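Local coordinates for protein pyroglutatmate porin OPDO (Pseudomonas aeruginosa, PDB 2Y0K) that probably forms a monomeric beta-barrel pore of the OprD family in the outer membrane, through which small solutes such as pyroglutamate are thought to pass, at residues Pro316-Met321 with Leu347-Gln352; Lys357-Lys362 with Leu381-Ser386; Leu257-Val262 with Tyr306-Gly311; Arg19-Asn24 with Thr128-Glu133. All coordinates share one frame; numbering follows the deposited sequence.

Contact 1. Residues Pro316-Met321 with Leu347-Gln352. With C8E ((hydroxyethyloxy)tri(ethyloxy)octane), chain J.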
# COMPACT_ATOMS: atom_id res chain seq x y z
N PRO A 316 -15.67 -19.56 9.85
CA PRO A 316 -15.07 -18.97 8.65
C PRO A 316 -15.56 -17.54 8.51
O PRO A 316 -16.73 -17.24 8.75
CB PRO A 316 -15.64 -19.83 7.51
CG PRO A 316 -16.17 -21.07 8.15
CD PRO A 316 -16.60 -20.66 9.53
N GLY A 317 -14.66 -16.64 8.14
CA GLY A 317 -15.04 -15.25 7.97
C GLY A 317 -14.62 -14.38 9.13
O GLY A 317 -14.53 -13.16 8.99
N LEU A 318 -14.37 -14.98 10.29
CA LEU A 318 -13.91 -14.23 11.45
C LEU A 318 -12.39 -14.16 11.46
O LEU A 318 -11.72 -15.17 11.30
CB LEU A 318 -14.41 -14.88 12.74
CG LEU A 318 -14.03 -14.21 14.07
CD1 LEU A 318 -14.35 -12.72 14.08
CD2 LEU A 318 -14.75 -14.92 15.21
N SER A 319 -11.84 -12.96 11.61
CA SER A 319 -10.38 -12.83 11.68
C SER A 319 -9.95 -11.92 12.81
O SER A 319 -10.69 -11.02 13.21
CB SER A 319 -9.81 -12.32 10.36
OG SER A 319 -10.46 -11.13 9.96
N PHE A 320 -8.75 -12.16 13.32
CA PHE A 320 -8.18 -11.32 14.35
C PHE A 320 -6.70 -11.14 14.09
O PHE A 320 -6.01 -12.09 13.71
CB PHE A 320 -8.41 -11.93 15.74
CG PHE A 320 -7.62 -11.28 16.84
CD1 PHE A 320 -8.13 -10.19 17.52
CD2 PHE A 320 -6.38 -11.76 17.19
CE1 PHE A 320 -7.40 -9.59 18.53
CE2 PHE A 320 -5.65 -11.17 18.21
CZ PHE A 320 -6.16 -10.09 18.88
N MET A 321 -6.24 -9.92 14.28
CA MET A 321 -4.83 -9.60 14.13
C MET A 321 -4.43 -8.63 15.25
O MET A 321 -5.16 -7.71 15.59
CB MET A 321 -4.57 -8.98 12.76
CG MET A 321 -3.10 -8.68 12.47
SD MET A 321 -2.49 -7.14 13.18
CE MET A 321 -3.45 -5.92 12.29
N LEU A 347 -10.10 -6.56 14.15
CA LEU A 347 -11.15 -7.56 14.34
C LEU A 347 -12.12 -7.46 13.17
O LEU A 347 -12.68 -6.40 12.89
CB LEU A 347 -11.87 -7.31 15.67
CG LEU A 347 -13.00 -8.26 16.07
CD1 LEU A 347 -12.53 -9.70 16.12
CD2 LEU A 347 -13.56 -7.85 17.42
N GLY A 348 -12.33 -8.57 12.46
CA GLY A 348 -13.15 -8.53 11.27
C GLY A 348 -14.03 -9.74 11.04
O GLY A 348 -13.67 -10.87 11.38
N TYR A 349 -15.20 -9.50 10.46
CA TYR A 349 -16.09 -10.58 10.08
C TYR A 349 -16.66 -10.42 8.67
O TYR A 349 -17.17 -9.35 8.31
CB TYR A 349 -17.25 -10.72 11.07
CG TYR A 349 -18.03 -11.98 10.79
CD1 TYR A 349 -17.51 -13.22 11.16
CD2 TYR A 349 -19.24 -11.96 10.12
CE1 TYR A 349 -18.18 -14.39 10.91
CE2 TYR A 349 -19.93 -13.14 9.85
CZ TYR A 349 -19.39 -14.35 10.25
OH TYR A 349 -20.05 -15.53 10.01
N VAL A 350 -16.59 -11.49 7.88
CA VAL A 350 -17.27 -11.53 6.59
C VAL A 350 -18.44 -12.52 6.62
O VAL A 350 -18.27 -13.70 6.91
CB VAL A 350 -16.30 -11.88 5.44
CG1 VAL A 350 -17.05 -11.98 4.12
CG2 VAL A 350 -15.20 -10.82 5.32
N VAL A 351 -19.65 -12.02 6.34
CA VAL A 351 -20.83 -12.88 6.24
C VAL A 351 -20.64 -13.94 5.17
O VAL A 351 -20.29 -13.63 4.03
CB VAL A 351 -22.08 -12.07 5.89
CG1 VAL A 351 -23.28 -12.99 5.76
CG2 VAL A 351 -22.32 -11.00 6.94
N GLN A 352 -20.88 -15.20 5.54
CA GLN A 352 -20.54 -16.34 4.70
C GLN A 352 -21.71 -16.83 3.84
O GLN A 352 -21.50 -17.49 2.83
CB GLN A 352 -20.01 -17.51 5.55
CG GLN A 352 -18.76 -17.21 6.35
CD GLN A 352 -17.54 -16.99 5.48
OE1 GLN A 352 -16.93 -17.95 4.99
NE2 GLN A 352 -17.17 -15.73 5.28
C1 C8E J . -16.27 -6.31 14.30
C2 C8E J . -16.37 -7.83 14.13
C3 C8E J . -17.29 -8.43 15.18
C4 C8E J . -17.49 -9.94 14.99
C5 C8E J . -17.77 -10.63 16.33
C6 C8E J . -17.23 -12.06 16.39
C7 C8E J . -18.29 -13.13 16.06
C8 C8E J . -18.96 -12.89 14.70
O9 C8E J . -19.14 -14.12 14.01
C10 C8E J . -20.43 -14.67 14.16
C11 C8E J . -20.48 -16.04 13.48
O12 C8E J . -21.79 -16.58 13.52
C13 C8E J . -22.43 -16.57 12.26
O HOH W 1 -18.84 -17.75 10.28
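Ser-319 and Gly-348 face each other as an antiparallel hydrogen-bonded pair, and their two backbone bonds fix the pairing of the strands. Ser-319 N reaches Gly-348 O at 2.8 Å and Gly-348 N reaches Ser-319 O at 3.0 Å. Two residues along, Val-350 N donates to Gly-317 O at 2.9 Å, but it stands 40° out of the carbonyl plane, a skew that coincides with the end of regular pairing at the positive phi of Gly-317.

On the face that carries Leu-318, Tyr-349 and Leu-347, Leu-318 CB lies at the edge of the Tyr-349 ring, 3.9 Å from Tyr-349 CD1. Both leucines hold CG anti to the backbone N (chi1 near 180°), which brings Leu-318 CD1 to 4.1 Å from Leu-347 CD1. A C8E detergent molecule runs over this surface and sets its ether O9 over one face of the Tyr-349 ring, off toward the rim, so this side of the sheet is probably the lipid-facing one.

Second-shell groups close off the open end of the hairpin. A water bridges Pro-316 O and Tyr-349 OH, while Gln-352, bent at chi2 (-67°), turns its NE2 back to Val-350 O at 2.8 Å and lays CG against Pro-316 O. Strands 318-332 and 335-350 form one hairpin, flanked by strand 300-309 through Tyr-308 and Phe-320 and by strand 360-370 through Val-361 and Tyr-349.

Contact 2. Residues Lys357-Lys362 with Leu381-Ser386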
# COMPACT_ATOMS: atom_id res chain seq x y z
N LYS A 357 -24.53 -12.23 2.21
CA LYS A 357 -23.24 -12.85 1.91
C LYS A 357 -22.24 -11.85 1.33
O LYS A 357 -22.61 -10.94 0.58
CB LYS A 357 -23.42 -14.04 0.98
CG LYS A 357 -22.13 -14.72 0.61
CD LYS A 357 -22.38 -16.06 -0.07
CE LYS A 357 -21.07 -16.78 -0.37
NZ LYS A 357 -21.27 -18.13 -0.97
N ASN A 358 -20.96 -12.01 1.69
CA ASN A 358 -19.88 -11.14 1.21
C ASN A 358 -19.81 -9.78 1.89
O ASN A 358 -18.84 -9.06 1.72
CB ASN A 358 -19.94 -10.96 -0.31
CG ASN A 358 -20.04 -12.28 -1.04
OD1 ASN A 358 -19.43 -13.28 -0.65
ND2 ASN A 358 -20.81 -12.30 -2.12
N LEU A 359 -20.86 -9.42 2.63
CA LEU A 359 -20.82 -8.24 3.48
C LEU A 359 -19.73 -8.42 4.54
O LEU A 359 -19.73 -9.42 5.26
CB LEU A 359 -22.18 -8.05 4.15
CG LEU A 359 -22.35 -6.92 5.16
CD1 LEU A 359 -22.24 -5.55 4.50
CD2 LEU A 359 -23.68 -7.05 5.87
N GLY A 360 -18.80 -7.47 4.63
CA GLY A 360 -17.70 -7.54 5.58
C GLY A 360 -17.62 -6.34 6.51
O GLY A 360 -17.79 -5.19 6.08
N VAL A 361 -17.40 -6.59 7.80
CA VAL A 361 -17.16 -5.52 8.75
C VAL A 361 -15.75 -5.69 9.31
O VAL A 361 -15.34 -6.80 9.63
CB VAL A 361 -18.16 -5.52 9.92
CG1 VAL A 361 -19.57 -5.51 9.40
CG2 VAL A 361 -17.95 -6.74 10.80
N LYS A 362 -15.02 -4.59 9.41
CA LYS A 362 -13.70 -4.61 10.00
C LYS A 362 -13.49 -3.44 10.97
O LYS A 362 -13.80 -2.29 10.65
CB LYS A 362 -12.60 -4.67 8.94
CG LYS A 362 -11.19 -4.56 9.56
CD LYS A 362 -10.09 -5.17 8.70
CE LYS A 362 -9.95 -6.67 8.90
NZ LYS A 362 -10.91 -7.45 8.07
N LEU A 381 -13.66 1.91 11.47
CA LEU A 381 -14.70 0.91 11.26
C LEU A 381 -15.11 0.96 9.79
O LEU A 381 -15.51 2.02 9.30
CB LEU A 381 -15.91 1.21 12.15
CG LEU A 381 -17.07 0.21 12.13
CD1 LEU A 381 -16.58 -1.16 12.57
CD2 LEU A 381 -18.20 0.67 13.05
N ILE A 382 -14.97 -0.16 9.09
CA ILE A 382 -15.31 -0.21 7.67
C ILE A 382 -16.30 -1.33 7.36
O ILE A 382 -16.02 -2.51 7.60
CB ILE A 382 -14.05 -0.37 6.78
CG1 ILE A 382 -12.93 0.59 7.22
CG2 ILE A 382 -14.39 -0.13 5.30
CD1 ILE A 382 -11.97 -0.01 8.25
N LEU A 383 -17.46 -0.96 6.85
CA LEU A 383 -18.45 -1.92 6.38
C LEU A 383 -18.36 -1.93 4.86
O LEU A 383 -18.46 -0.89 4.22
CB LEU A 383 -19.84 -1.50 6.82
CG LEU A 383 -21.00 -2.42 6.45
CD1 LEU A 383 -20.92 -3.70 7.25
CD2 LEU A 383 -22.35 -1.74 6.69
N SER A 384 -18.12 -3.11 4.28
CA SER A 384 -17.91 -3.18 2.84
C SER A 384 -18.70 -4.30 2.17
O SER A 384 -18.81 -5.41 2.70
CB SER A 384 -16.45 -3.42 2.56
OG SER A 384 -16.07 -4.64 3.16
N TYR A 385 -19.21 -4.01 0.99
CA TYR A 385 -19.94 -5.00 0.21
C TYR A 385 -19.54 -4.92 -1.27
O TYR A 385 -19.59 -3.86 -1.87
CB TYR A 385 -21.46 -4.79 0.38
CG TYR A 385 -22.28 -5.82 -0.36
CD1 TYR A 385 -22.44 -7.10 0.14
CD2 TYR A 385 -22.88 -5.51 -1.58
CE1 TYR A 385 -23.18 -8.06 -0.54
CE2 TYR A 385 -23.63 -6.46 -2.28
CZ TYR A 385 -23.78 -7.73 -1.75
OH TYR A 385 -24.51 -8.68 -2.43
N SER A 386 -19.13 -6.05 -1.83
CA SER A 386 -18.77 -6.11 -3.25
C SER A 386 -19.74 -6.99 -4.05
O SER A 386 -20.06 -8.11 -3.66
CB SER A 386 -17.34 -6.62 -3.44
OG SER A 386 -16.40 -5.71 -2.92
O HOH W 2 -24.87 -11.03 -1.16
O HOH W 3 -18.22 -7.96 -0.49
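Lys-362, Tyr-385 and Leu-383 lose the most surface here, and each meets the partner segment differently. Lys-362 pairs through its backbone with Ile-382: Lys-362 N donates to Ile-382 O and Ile-382 N returns the bond to Lys-362 O, both at 2.9 Å. Its aliphatic chain starts on the same face as Ile-382, but its end then leads away from the partner strand.

Tyr-385 works through the rim of its ring. With CG anti to the backbone N (chi1 -178°), the ring reaches along the loop that precedes the other strand, and Tyr-385 CE1 comes to 3.1 Å from Lys-357 O, which lies near the ring plane. A water donates to Lys-357 O and accepts from Tyr-385 OH at 2.7 Å. Leu-359 CB rests 4.1 Å from Tyr-385 CD1.

Leu-383 packs on Leu-359 through the CD1 methyls, at a slant, although the exact placement of Leu-383 CD1 is doubtful. On the opposite face Gly-360 and Ser-384 form a hydrogen-bonded pair: Gly-360 N donates to Ser-384 O, and Gly-360 O accepts Ser-384 N at 2.8 Å, in the carbonyl plane, joined by a weak bond from Ser-384 OG. The axes of 360-362 and 381-386 run at 162°, 4.8 Å apart; with a short link between strands 360-370 and 376-388, this is a beta hairpin in the meandering wall of an OprD-type barrel.

Contact 3. Residues Leu257-Val262 with Tyr306-Gly311. With C8E ((hydroxyethyloxy)tri(ethyloxy)octane), chain C; C8E ((hydroxyethyloxy)tri(ethyloxy)octane), chain I.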
# COMPACT_ATOMS: atom_id res chain seq x y z
N LEU A 257 1.51 -21.41 11.36
CA LEU A 257 1.37 -22.67 12.09
C LEU A 257 -0.10 -23.04 12.26
O LEU A 257 -0.71 -22.79 13.30
CB LEU A 257 2.05 -22.58 13.46
CG LEU A 257 3.56 -22.82 13.40
CD1 LEU A 257 4.19 -22.63 14.77
CD2 LEU A 257 3.85 -24.22 12.86
N GLY A 258 -0.66 -23.62 11.21
CA GLY A 258 -2.05 -23.99 11.21
C GLY A 258 -2.91 -22.75 11.10
O GLY A 258 -2.78 -21.98 10.14
N ALA A 259 -3.79 -22.56 12.08
CA ALA A 259 -4.67 -21.40 12.08
C ALA A 259 -3.95 -20.19 12.69
O ALA A 259 -4.42 -19.06 12.59
CB ALA A 259 -5.96 -21.70 12.81
N HIS A 260 -2.78 -20.44 13.28
CA HIS A 260 -2.01 -19.40 13.94
C HIS A 260 -0.94 -18.82 13.01
O HIS A 260 -0.39 -19.54 12.18
CB HIS A 260 -1.30 -19.95 15.18
CG HIS A 260 -2.22 -20.59 16.18
ND1 HIS A 260 -2.92 -19.86 17.11
CD2 HIS A 260 -2.51 -21.89 16.41
CE1 HIS A 260 -3.62 -20.68 17.87
NE2 HIS A 260 -3.39 -21.92 17.47
N ALA A 261 -0.63 -17.54 13.18
CA ALA A 261 0.51 -16.93 12.51
C ALA A 261 1.20 -15.94 13.45
O ALA A 261 0.54 -15.12 14.09
CB ALA A 261 0.09 -16.25 11.22
N VAL A 262 2.51 -16.04 13.52
CA VAL A 262 3.32 -15.08 14.27
C VAL A 262 4.44 -14.55 13.38
O VAL A 262 5.07 -15.32 12.63
CB VAL A 262 3.93 -15.71 15.54
CG1 VAL A 262 4.98 -14.78 16.13
CG2 VAL A 262 2.85 -15.97 16.56
N TYR A 306 0.65 -11.13 15.67
CA TYR A 306 -0.08 -12.38 15.75
C TYR A 306 -1.37 -12.34 14.91
O TYR A 306 -2.06 -11.33 14.89
CB TYR A 306 -0.39 -12.73 17.22
CG TYR A 306 -1.25 -13.97 17.37
CD1 TYR A 306 -0.70 -15.24 17.17
CD2 TYR A 306 -2.60 -13.87 17.67
CE1 TYR A 306 -1.48 -16.37 17.29
CE2 TYR A 306 -3.39 -15.00 17.78
CZ TYR A 306 -2.83 -16.24 17.60
OH TYR A 306 -3.62 -17.36 17.71
N ASP A 307 -1.67 -13.43 14.21
CA ASP A 307 -2.93 -13.58 13.47
C ASP A 307 -3.60 -14.90 13.82
O ASP A 307 -2.92 -15.92 14.01
CB ASP A 307 -2.70 -13.58 11.94
CG ASP A 307 -2.24 -12.23 11.42
OD1 ASP A 307 -1.06 -11.89 11.60
OD2 ASP A 307 -3.08 -11.52 10.84
N TYR A 308 -4.92 -14.90 13.90
CA TYR A 308 -5.63 -16.16 14.01
C TYR A 308 -6.76 -16.24 12.97
O TYR A 308 -7.55 -15.30 12.82
CB TYR A 308 -6.20 -16.38 15.42
CG TYR A 308 -6.77 -17.75 15.60
CD1 TYR A 308 -5.94 -18.86 15.73
CD2 TYR A 308 -8.14 -17.97 15.60
CE1 TYR A 308 -6.46 -20.14 15.88
CE2 TYR A 308 -8.67 -19.24 15.76
CZ TYR A 308 -7.82 -20.31 15.90
OH TYR A 308 -8.35 -21.58 16.04
N ASP A 309 -6.81 -17.34 12.23
CA ASP A 309 -7.92 -17.58 11.30
C ASP A 309 -8.91 -18.55 11.95
O ASP A 309 -8.56 -19.68 12.27
CB ASP A 309 -7.39 -18.15 9.97
CG ASP A 309 -8.45 -18.11 8.85
OD1 ASP A 309 -9.67 -18.17 9.15
OD2 ASP A 309 -8.04 -18.01 7.66
N PHE A 310 -10.14 -18.09 12.16
CA PHE A 310 -11.11 -18.85 12.92
C PHE A 310 -11.81 -19.95 12.13
O PHE A 310 -12.68 -20.64 12.67
CB PHE A 310 -12.15 -17.91 13.53
CG PHE A 310 -11.60 -17.04 14.62
CD1 PHE A 310 -10.96 -15.85 14.32
CD2 PHE A 310 -11.71 -17.41 15.94
CE1 PHE A 310 -10.46 -15.04 15.31
CE2 PHE A 310 -11.20 -16.61 16.96
CZ PHE A 310 -10.57 -15.43 16.64
N GLY A 311 -11.44 -20.12 10.87
CA GLY A 311 -12.04 -21.13 10.02
C GLY A 311 -12.00 -22.53 10.61
O GLY A 311 -13.04 -23.16 10.81
C7 C8E C . 1.08 -20.52 18.25
C8 C8E C . 0.84 -19.62 19.45
O9 C8E C . 1.78 -18.56 19.45
C10 C8E C . 1.19 -17.28 19.58
C11 C8E C . 1.14 -16.84 21.04
O12 C8E C . 0.77 -15.48 21.12
C1 C8E I . -8.59 -13.67 19.92
C2 C8E I . -7.69 -13.72 21.16
C3 C8E I . -6.21 -13.67 20.78
C4 C8E I . -5.30 -13.99 21.97
C5 C8E I . -4.09 -14.82 21.54
C6 C8E I . -4.03 -16.16 22.27
C7 C8E I . -2.77 -16.97 21.98
C8 C8E I . -3.14 -18.30 21.33
O9 C8E I . -2.14 -19.28 21.55
C10 C8E I . -2.66 -20.60 21.62
C11 C8E I . -1.60 -21.57 21.10
O12 C8E I . -1.67 -22.81 21.78
C13 C8E I . -1.11 -23.89 21.05
C14 C8E I . -1.85 -25.19 21.39
O15 C8E I . -1.08 -26.02 22.25
C16 C8E I . -0.80 -27.30 21.69
C17 C8E I . -1.52 -28.43 22.43
O18 C8E I . -2.81 -28.66 21.89
C19 C8E I . -2.90 -28.46 20.48
C20 C8E I . -3.92 -29.39 19.83
O21 C8E I . -5.22 -28.81 19.81
O HOH W 4 1.28 -12.97 12.17
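His-260 touches two tyrosines of the neighbouring strand, in an aromatic cluster on one face of the antiparallel barrel wall of this OprD-family porin. The His-260 and Tyr-306 rings meet rim to rim: their planes are 38° apart, and His-260 ND1 and Tyr-306 OH form a hydrogen bond of 2.7 Å in which either could be the donor. Tyr-308 comes from another side, its CE1 over one face of the imidazole, offset toward the rim. Those two planes lie 52° apart, with centroids separated by 5.0 Å, an oblique arrangement.

The torsions explain this placement. His-260 CG lies beside its backbone N (chi1 -56°), whereas both tyrosines hold CG anti to theirs, bringing their ring ends closer to the other strand. C7 of one C8E molecule lies over the opposite imidazole face, toward its rim, and a second C8E approaches the Tyr-306 ring, so the cluster lies on a detergent-covered surface.

Val-262 CG2 packs at the edge of Tyr-306, 3.7 Å from Tyr-306 CD1. On the other face of the sheet, Ala-261 CB meets Asp-307 CB, while the carboxylate of Asp-307 makes a salt bridge to Arg-305. A type II' turn from Leu-257 to His-260 leads into strand 260-270. Within it, Ala-259 O accepts Asp-309 N at 3.0 Å, and Ala-259 CB sits 3.5 Å from Tyr-308 CE1.

Contact 4. Residues Arg19-Asn24 with Thr128-Glu133. With C8E ((hydroxyethyloxy)tri(ethyloxy)octane), chain K.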
# COMPACT_ATOMS: atom_id res chain seq x y z
N ARG A 19 -18.74 1.06 0.35
CA ARG A 19 -18.01 1.21 1.60
C ARG A 19 -18.67 2.22 2.51
O ARG A 19 -18.88 3.38 2.13
CB ARG A 19 -16.57 1.65 1.36
CG ARG A 19 -15.75 0.69 0.55
CD ARG A 19 -14.30 1.15 0.56
NE ARG A 19 -13.43 0.24 -0.17
CZ ARG A 19 -12.24 0.59 -0.63
NH1 ARG A 19 -11.79 1.82 -0.45
NH2 ARG A 19 -11.49 -0.30 -1.28
N ASN A 20 -18.99 1.80 3.72
CA ASN A 20 -19.38 2.74 4.74
C ASN A 20 -18.24 2.79 5.76
O ASN A 20 -17.75 1.76 6.21
CB ASN A 20 -20.71 2.34 5.38
CG ASN A 20 -21.25 3.41 6.29
OD1 ASN A 20 -20.98 3.40 7.49
ND2 ASN A 20 -22.03 4.35 5.73
N PHE A 21 -17.81 4.00 6.09
CA PHE A 21 -16.54 4.18 6.75
C PHE A 21 -16.60 5.21 7.87
O PHE A 21 -16.93 6.38 7.66
CB PHE A 21 -15.50 4.59 5.71
CG PHE A 21 -14.12 4.83 6.27
CD1 PHE A 21 -13.28 3.77 6.53
CD2 PHE A 21 -13.67 6.12 6.51
CE1 PHE A 21 -12.01 3.98 7.05
CE2 PHE A 21 -12.39 6.33 7.03
CZ PHE A 21 -11.56 5.26 7.30
N TYR A 22 -16.30 4.76 9.09
CA TYR A 22 -16.21 5.65 10.23
C TYR A 22 -14.78 5.68 10.73
O TYR A 22 -14.13 4.64 10.87
CB TYR A 22 -17.13 5.22 11.37
CG TYR A 22 -16.96 6.09 12.59
CD1 TYR A 22 -17.27 7.45 12.55
CD2 TYR A 22 -16.48 5.57 13.78
CE1 TYR A 22 -17.10 8.25 13.67
CE2 TYR A 22 -16.32 6.37 14.90
CZ TYR A 22 -16.63 7.70 14.84
OH TYR A 22 -16.46 8.48 15.95
N PHE A 23 -14.30 6.88 11.01
CA PHE A 23 -12.92 7.08 11.36
C PHE A 23 -12.81 8.07 12.52
O PHE A 23 -13.40 9.14 12.48
CB PHE A 23 -12.19 7.60 10.13
CG PHE A 23 -10.84 8.17 10.42
CD1 PHE A 23 -10.70 9.50 10.76
CD2 PHE A 23 -9.71 7.37 10.34
CE1 PHE A 23 -9.45 10.03 11.02
CE2 PHE A 23 -8.45 7.89 10.59
CZ PHE A 23 -8.32 9.22 10.94
N ASN A 24 -12.04 7.70 13.54
CA ASN A 24 -11.89 8.52 14.74
C ASN A 24 -10.45 8.71 15.19
O ASN A 24 -9.72 7.73 15.37
CB ASN A 24 -12.69 7.91 15.89
CG ASN A 24 -12.75 8.82 17.09
OD1 ASN A 24 -13.71 9.58 17.25
ND2 ASN A 24 -11.73 8.77 17.93
N THR A 128 -6.51 2.54 2.18
CA THR A 128 -6.89 2.20 3.55
C THR A 128 -7.87 3.21 4.13
O THR A 128 -8.10 3.24 5.36
CB THR A 128 -5.67 2.11 4.50
OG1 THR A 128 -4.89 3.31 4.42
CG2 THR A 128 -4.79 0.90 4.18
N ARG A 129 -8.42 4.05 3.26
CA ARG A 129 -9.43 5.02 3.66
C ARG A 129 -10.77 4.71 2.96
O ARG A 129 -11.13 3.55 2.82
CB ARG A 129 -8.94 6.45 3.41
CG ARG A 129 -9.84 7.54 4.04
CD ARG A 129 -9.12 8.88 4.21
NE ARG A 129 -10.06 9.95 4.55
CZ ARG A 129 -9.73 11.22 4.71
NH1 ARG A 129 -8.47 11.61 4.58
NH2 ARG A 129 -10.66 12.11 5.01
N LEU A 130 -11.49 5.73 2.50
CA LEU A 130 -12.80 5.49 1.89
C LEU A 130 -12.64 5.12 0.42
O LEU A 130 -13.19 4.11 -0.05
CB LEU A 130 -13.70 6.71 2.03
CG LEU A 130 -15.12 6.55 1.44
CD1 LEU A 130 -16.01 5.63 2.29
CD2 LEU A 130 -15.77 7.93 1.24
N LEU A 131 -11.89 5.95 -0.29
CA LEU A 131 -11.62 5.79 -1.71
C LEU A 131 -10.11 5.75 -1.92
O LEU A 131 -9.37 6.39 -1.18
CB LEU A 131 -12.25 6.95 -2.48
CG LEU A 131 -13.76 7.14 -2.34
CD1 LEU A 131 -14.22 8.45 -2.97
CD2 LEU A 131 -14.52 5.95 -2.95
N PRO A 132 -9.65 4.99 -2.92
CA PRO A 132 -8.22 4.76 -3.17
C PRO A 132 -7.45 5.97 -3.73
O PRO A 132 -8.01 6.80 -4.45
CB PRO A 132 -8.23 3.64 -4.22
CG PRO A 132 -9.59 3.75 -4.88
CD PRO A 132 -10.51 4.16 -3.79
N GLU A 133 -6.17 6.04 -3.39
CA GLU A 133 -5.26 6.94 -4.07
C GLU A 133 -5.13 6.46 -5.51
O GLU A 133 -5.16 5.25 -5.78
CB GLU A 133 -3.89 6.90 -3.37
CG GLU A 133 -2.78 7.66 -4.08
CD GLU A 133 -1.43 7.55 -3.36
OE1 GLU A 133 -1.15 6.48 -2.76
OE2 GLU A 133 -0.65 8.54 -3.38
C1 C8E K . -19.96 12.05 13.37
C2 C8E K . -21.07 11.08 13.82
C3 C8E K . -20.53 9.65 13.65
C4 C8E K . -21.37 8.60 14.36
C5 C8E K . -21.87 7.54 13.38
C6 C8E K . -20.97 6.31 13.35
C7 C8E K . -21.72 5.11 12.77
C8 C8E K . -20.85 3.84 12.77
O9 C8E K . -20.77 3.30 11.46
C10 C8E K . -21.50 2.11 11.32
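Arg-19 and Phe-21, on one strand of the OprD-family barrel, receive the loop 128-133 against the wall; the buried setting and the long gap in sequence are consistent with a loop folded into the barrel lumen. No beta pairing joins the two segments: the nearest CA atoms, of Phe-21 and Leu-130, are 6.3 Å apart, so side chains of the strand meet both backbone and side chains of the loop.

Apolar packing centres on Leu-130. Its CD1 comes to 3.6 Å from Phe-21 CB and 4.1 Å from Arg-19 CB, so that one methyl touches both residues. The Phe-21 ring turns a face to the loop backbone, with Arg-129 C above its centre, while Arg-129 CG lies 4.1 Å from Phe-21 CE2. The Phe-21 and Arg-129 side chains cross at about a right angle, and the Arg-129 guanidinium continues to Asp-93 and Glu-38, each through a salt bridge. Phe-21 also packs on Ile-382 of strand 376-388.

Charged partners hold Arg-19. Its NE pairs with Glu-17 and its NH2 with Asp-127, two carboxylates that should favour the positive charge and steady the guanidinium's rotation.

The polar link across the contact is a single hydrogen bond. Arg-19, extended from CG to NE, brings NH1 to 2.7 Å from Leu-130 O at an N-H...O angle of 146°. NH1 approaches from above the carbonyl plane, 57° out of it.

Overall arrangement
Along the chain the first segments come in the order contact 4, contact 3, contact 1, contact 2. Contacts 3, 1 and 2 pair strands of one continuous antiparallel run: strand 300-309 borders 318-332, and strand 335-350 borders 360-370. Contact 1 therefore touches both, its centre about 12 Å from contact 3 and 10 Å from contact 2. Strand 376-388 of contact 2 in turn pairs with strand 13-27 of contact 4, their centres about 12 Å apart, bringing the two chain ends together, as expected where a barrel closes. Contacts 3 and 4 lie about 26 Å apart between centres. Three contacts thus build the wall, while contact 4 fastens a loop to it.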